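Local structure of synaptonemal complex protein 2 (Mus musculus, 5IWZ) at residues Glu241-Asp246 and Asn250-Ile255. The protein is a major component of the axial and lateral elements of the synaptonemal complex, required for chromosome synapsis, SYCP3 insertion and fertility. Sequence-based numbering, arbitrary orientation.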
# COMPACT_ATOMS: atom_id res chain seq x y z
N GLU A 241 13.67 11.21 20.94
CA GLU A 241 14.75 10.74 20.07
C GLU A 241 14.34 10.82 18.60
O GLU A 241 15.17 11.14 17.75
CB GLU A 241 15.12 9.30 20.41
CG GLU A 241 15.34 9.07 21.89
CD GLU A 241 16.32 7.94 22.15
OE1 GLU A 241 17.54 8.19 22.05
OE2 GLU A 241 15.87 6.82 22.44
N TRP A 242 13.07 10.55 18.31
CA TRP A 242 12.59 10.47 16.93
C TRP A 242 12.34 11.84 16.30
O TRP A 242 12.41 11.97 15.08
CB TRP A 242 11.32 9.64 16.89
CG TRP A 242 11.55 8.18 17.15
CD1 TRP A 242 12.76 7.52 17.12
CD2 TRP A 242 10.56 7.19 17.47
NE1 TRP A 242 12.57 6.19 17.41
CE2 TRP A 242 11.24 5.96 17.63
CE3 TRP A 242 9.18 7.23 17.66
CZ2 TRP A 242 10.57 4.78 17.96
CZ3 TRP A 242 8.52 6.05 17.98
CH2 TRP A 242 9.22 4.84 18.12
N PHE A 243 12.05 12.88 17.10
CA PHE A 243 11.65 14.17 16.54
C PHE A 243 12.47 15.28 17.17
O PHE A 243 12.31 15.59 18.36
CB PHE A 243 10.15 14.40 16.73
CG PHE A 243 9.28 13.30 16.16
CD1 PHE A 243 9.12 13.17 14.78
CD2 PHE A 243 8.63 12.40 16.99
CE1 PHE A 243 8.31 12.17 14.25
CE2 PHE A 243 7.82 11.41 16.46
CZ PHE A 243 7.66 11.28 15.09
N SER A 244 13.34 15.90 16.36
CA SER A 244 14.22 16.96 16.85
C SER A 244 13.43 18.14 17.40
O SER A 244 13.86 18.78 18.37
CB SER A 244 15.15 17.43 15.72
OG SER A 244 15.96 16.37 15.23
N MET A 245 12.29 18.46 16.79
CA MET A 245 11.52 19.64 17.18
C MET A 245 10.70 19.33 18.43
O MET A 245 9.91 18.38 18.43
CB MET A 245 10.62 20.11 16.04
CG MET A 245 9.55 21.12 16.51
SD MET A 245 8.55 21.99 15.26
CE MET A 245 9.79 22.45 14.05
N ASP A 246 10.88 20.13 19.49
CA ASP A 246 10.18 19.88 20.75
C ASP A 246 8.67 19.87 20.56
O ASP A 246 7.97 18.98 21.07
CB ASP A 246 10.59 20.92 21.79
CG ASP A 246 12.00 20.70 22.31
OD1 ASP A 246 12.40 21.40 23.27
OD2 ASP A 246 12.71 19.83 21.76
N ASN A 250 6.50 16.60 21.59
CA ASN A 250 5.42 16.73 22.57
C ASN A 250 4.09 16.20 22.03
O ASN A 250 3.38 15.45 22.71
CB ASN A 250 5.24 18.20 22.99
CG ASN A 250 6.42 18.76 23.77
OD1 ASN A 250 7.30 18.03 24.21
ND2 ASN A 250 6.42 20.09 23.96
N ALA A 251 3.71 16.61 20.82
CA ALA A 251 2.46 16.13 20.24
C ALA A 251 2.47 14.61 20.07
O ALA A 251 1.46 13.94 20.34
CB ALA A 251 2.18 16.81 18.90
N PHE A 252 3.60 14.05 19.63
CA PHE A 252 3.67 12.61 19.39
C PHE A 252 3.38 11.82 20.66
O PHE A 252 2.60 10.86 20.65
CB PHE A 252 5.04 12.23 18.83
CG PHE A 252 5.15 10.80 18.41
CD1 PHE A 252 4.55 10.36 17.23
CD2 PHE A 252 5.86 9.88 19.18
CE1 PHE A 252 4.65 9.03 16.83
CE2 PHE A 252 5.96 8.55 18.79
CZ PHE A 252 5.35 8.13 17.62
N LYS A 253 4.01 12.23 21.77
CA LYS A 253 3.84 11.58 23.07
C LYS A 253 2.39 11.57 23.56
O LYS A 253 2.07 10.81 24.49
CB LYS A 253 4.73 12.27 24.11
CG LYS A 253 3.99 13.41 24.84
CD LYS A 253 4.92 14.47 25.41
CE LYS A 253 4.13 15.60 26.05
NZ LYS A 253 3.23 15.11 27.13
N GLU A 254 1.51 12.41 23.01
CA GLU A 254 0.12 12.46 23.45
C GLU A 254 -0.79 11.49 22.71
O GLU A 254 -1.95 11.35 23.10
CB GLU A 254 -0.44 13.89 23.31
CG GLU A 254 0.28 14.92 24.14
CD GLU A 254 0.08 14.71 25.62
OE1 GLU A 254 0.94 15.14 26.40
OE2 GLU A 254 -0.93 14.11 26.03
N ILE A 255 -0.30 10.81 21.68
CA ILE A 255 -1.15 9.86 20.97
C ILE A 255 -1.46 8.68 21.89
O ILE A 255 -0.56 7.98 22.36
CB ILE A 255 -0.49 9.39 19.67
CG1 ILE A 255 -0.18 10.57 18.75
CG2 ILE A 255 -1.36 8.36 18.97
CD1 ILE A 255 0.59 10.15 17.50
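Phe252 holds CG anti to the backbone N (chi1 -173°), which sends its ring back across the turn to Trp242 and Phe243, whose own CG atoms lie anti to their carbonyl carbons. The CE2 corner of Phe243 reaches over one face of the Phe252 ring, with CE2 of Phe243 3.4 Å from CG of Phe252 and offset toward the rim. The two planes are inclined at 57°, an oblique packing. Trp242 meets the outer end of the same ring through the benzene edge of its indole: CE3 of Trp242 lies 3.7 Å from CE2 of Phe252, and the ring centroids are 5.8 Å apart. Phe243 also lays one face against CB of Trp242. Phe267 of helix 260-274 packs edge-to-face with Phe252, while helix 197-212 covers Trp242 and Phe243. An alanine in place of Phe252 would probably open a gap between helix 246-253 and the end of helix 232-242, leaving the edge of Trp242 and the CE2 corner of Phe243 without their shared partner. At the start of helix 246-253, the amide N of Asn250 donates the first-turn backbone bond to O of Asp246 (2.8 Å), and OD1 of Asn250 is hydrogen-bonded to the hydroxyl of Tyr240. Chain direction changes at Phe243, the first residue to leave helical geometry, and Met245 takes the N-cap position of the next helix. Trp242, Phe243 and Phe252, all buried, form an aromatic cluster packed across the short turn that joins two consecutive helices, 232-242 and 246-253, in the all-helical part of this fragment.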